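PDB 6OZE: endonuclease V from Homo sapiens, which probably cleaves inosine-containing RNA in a metal-dependent reaction, as an endoribonuclease of the RNase H-like superfamily. Local coordinates for residues Lys162-Leu167 against Asp173-Leu178. The protein carries 4 engineered substitutions. Sequence-based numbering, arbitrary orientation.
With NA (sodium ion), chain F.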
loop_
_atom_site.group_PDB
_atom_site.type_symbol
_atom_site.label_atom_id
_atom_site.label_comp_id
_atom_site.label_asym_id
_atom_site.label_seq_id
_atom_site.Cartn_x
_atom_site.Cartn_y
_atom_site.Cartn_z
ATOM N N LYS A 162 8.651 20.643 4.159
ATOM C CA LYS A 162 10.051 20.523 3.751
ATOM C C LYS A 162 11.017 20.666 4.930
ATOM O O LYS A 162 12.043 19.977 4.981
ATOM C CB LYS A 162 10.358 21.518 2.637
ATOM C CG LYS A 162 9.606 21.190 1.344
ATOM C CD LYS A 162 9.794 22.258 0.282
ATOM C CE LYS A 162 9.116 21.853 -1.024
ATOM N NZ LYS A 162 7.643 21.685 -0.870
ATOM N N GLU A 163 10.727 21.557 5.882
ATOM C CA GLU A 163 11.605 21.664 7.043
ATOM C C GLU A 163 11.527 20.419 7.920
ATOM O O GLU A 163 12.539 19.978 8.478
ATOM C CB GLU A 163 11.247 22.903 7.840
ATOM C CG GLU A 163 11.424 24.220 7.086
ATOM C CD GLU A 163 12.865 24.536 6.690
ATOM O OE1 GLU A 163 13.093 25.650 6.177
ATOM O OE2 GLU A 163 13.771 23.695 6.879
ATOM N N LYS A 164 10.339 19.821 8.040
ATOM C CA LYS A 164 10.248 18.590 8.816
ATOM C C LYS A 164 11.034 17.464 8.155
ATOM O O LYS A 164 11.627 16.628 8.850
ATOM C CB LYS A 164 8.783 18.233 9.080
ATOM C CG LYS A 164 8.136 19.193 10.080
ATOM C CD LYS A 164 6.620 19.136 10.029
ATOM C CE LYS A 164 6.091 17.853 10.636
ATOM N NZ LYS A 164 4.614 17.730 10.424
ATOM N N ILE A 165 11.054 17.425 6.822
ATOM C CA ILE A 165 11.876 16.444 6.122
ATOM C C ILE A 165 13.351 16.716 6.368
ATOM O O ILE A 165 14.137 15.790 6.610
ATOM C CB ILE A 165 11.534 16.444 4.625
ATOM C CG1 ILE A 165 10.118 15.902 4.407
ATOM C CG2 ILE A 165 12.565 15.643 3.850
ATOM C CD1 ILE A 165 9.608 16.061 2.986
ATOM N N ARG A 166 13.747 17.994 6.342
ATOM C CA ARG A 166 15.138 18.337 6.634
ATOM C C ARG A 166 15.596 17.733 7.957
ATOM O O ARG A 166 16.731 17.262 8.073
ATOM C CB ARG A 166 15.324 19.855 6.650
ATOM C CG ARG A 166 16.717 20.287 7.118
ATOM C CD ARG A 166 16.935 21.790 7.074
ATOM N NE ARG A 166 15.984 22.532 7.899
ATOM C CZ ARG A 166 16.126 22.749 9.201
ATOM N NH1 ARG A 166 15.204 23.441 9.858
ATOM N NH2 ARG A 166 17.195 22.293 9.844
ATOM N N LEU A 167 14.715 17.709 8.960
ATOM C CA LEU A 167 15.097 17.260 10.289
ATOM C C LEU A 167 15.073 15.746 10.449
ATOM O O LEU A 167 15.570 15.247 11.468
ATOM C CB LEU A 167 14.233 17.957 11.339
ATOM C CG LEU A 167 14.648 19.425 11.482
ATOM C CD1 LEU A 167 13.532 20.227 12.075
ATOM C CD2 LEU A 167 15.907 19.532 12.327
ATOM N N ASP A 173 13.321 7.347 11.316
ATOM C CA ASP A 173 12.835 8.648 11.758
ATOM C C ASP A 173 11.534 8.955 11.032
ATOM O O ASP A 173 11.387 8.666 9.841
ATOM C CB ASP A 173 13.841 9.754 11.435
ATOM C CG ASP A 173 15.077 9.707 12.308
ATOM O OD1 ASP A 173 15.156 8.861 13.225
ATOM O OD2 ASP A 173 15.978 10.530 12.069
ATOM N N SER A 174 10.591 9.559 11.749
ATOM C CA SER A 174 9.263 9.764 11.182
ATOM C C SER A 174 8.614 10.983 11.818
ATOM O O SER A 174 8.981 11.396 12.923
ATOM C CB SER A 174 8.370 8.532 11.391
ATOM O OG SER A 174 8.184 8.284 12.777
ATOM N N PHE A 175 7.655 11.576 11.097
ATOM C CA PHE A 175 6.864 12.664 11.655
ATOM C C PHE A 175 5.411 12.531 11.218
ATOM O O PHE A 175 5.133 11.957 10.163
ATOM C CB PHE A 175 7.416 14.067 11.313
ATOM C CG PHE A 175 7.436 14.424 9.837
ATOM C CD1 PHE A 175 6.300 14.921 9.203
ATOM C CD2 PHE A 175 8.615 14.356 9.110
ATOM C CE1 PHE A 175 6.339 15.322 7.881
ATOM C CE2 PHE A 175 8.654 14.740 7.771
ATOM C CZ PHE A 175 7.512 15.214 7.158
ATOM N N PRO A 176 4.467 13.016 12.022
ATOM C CA PRO A 176 3.049 12.801 11.716
ATOM C C PRO A 176 2.505 13.772 10.680
ATOM O O PRO A 176 2.968 14.906 10.543
ATOM C CB PRO A 176 2.366 13.011 13.073
ATOM C CG PRO A 176 3.261 13.994 13.784
ATOM C CD PRO A 176 4.666 13.640 13.347
ATOM N N LEU A 177 1.496 13.290 9.931
ATOM C CA LEU A 177 0.778 14.097 8.950
ATOM C C LEU A 177 -0.613 14.364 9.507
ATOM O O LEU A 177 -1.449 13.457 9.577
ATOM C CB LEU A 177 0.706 13.353 7.615
ATOM C CG LEU A 177 2.091 12.921 7.118
ATOM C CD1 LEU A 177 1.955 11.930 5.961
ATOM C CD2 LEU A 177 2.909 14.124 6.695
ATOM N N LEU A 178 -0.846 15.605 9.912
ATOM C CA LEU A 178 -2.050 16.006 10.619
ATOM C C LEU A 178 -3.011 16.627 9.615
ATOM O O LEU A 178 -2.650 17.581 8.918
ATOM C CB LEU A 178 -1.673 17.038 11.682
ATOM C CG LEU A 178 -2.525 17.254 12.931
ATOM C CD1 LEU A 178 -3.302 18.565 12.858
ATOM C CD2 LEU A 178 -3.448 16.078 13.142
HETATM NA NA NA F . 18.235 15.576 7.573
HETATM O O HOH W 1 3.713 16.919 12.577
HETATM O O HOH W 2 16.822 15.210 5.815
HETATM O O HOH W 3 14.261 13.399 12.810
HETATM O O HOH W 4 19.706 17.394 6.756
HETATM O O HOH W 5 19.849 14.020 6.459
#
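In the conformer of K164 given here, P176 O is met twice. K164 NZ gives it a weak direct hydrogen bond, 3.3 Å from P176 O. Water 1 makes the second link, accepting from the ammonium and donating to P176 O at 3.0 Å. The lysine has a second conformer, so these links are probably only partly occupied. The lysine reaches this carbonyl by lying over the ring of F175. K164 CB sits above the middle of one ring face, 3.7 Å from the centroid and 9° off the normal, a CH-pi contact. The chain then bends at chi3 (72°), and in this conformer CE reaches F175 CD1, 3.3 Å away. I165 meets the same ring differently. Its CG1 lies at the rim, in the ring plane, 3.8 Å from F175 CE2. The CB of F175 is directed toward the helix, and the ring is buried. H161, one turn before I165, also meets this ring, with the planes steeply inclined.

Helix 159-167 and strand 174-178, joined by a short loop, lie in the part of endonuclease V that extends the sheet beyond its RNase H-like five-strand core. They run nearly antiparallel, with axes 9.0 Å apart at 158°. The strand is an outermost one of the mixed sheet and bonds through its backbone to strand 184-189. The helix packs across this margin, and I165 also touches Y200 of strand 199-205.

At the C-terminal end of the helix a water, not the metal, joins the two segments. Water 3 donates to L167 O and, weakly, to D173 OD2. That carboxylate oxygen also accepts from Q169 N and T170 N in the connecting turn. The sodium ion belongs to the helix end and the loop after it. R166 O binds it at 2.3 Å, and L168 O and Q169 OE1 are further ligands. Water 2 joins the ion to I165 O.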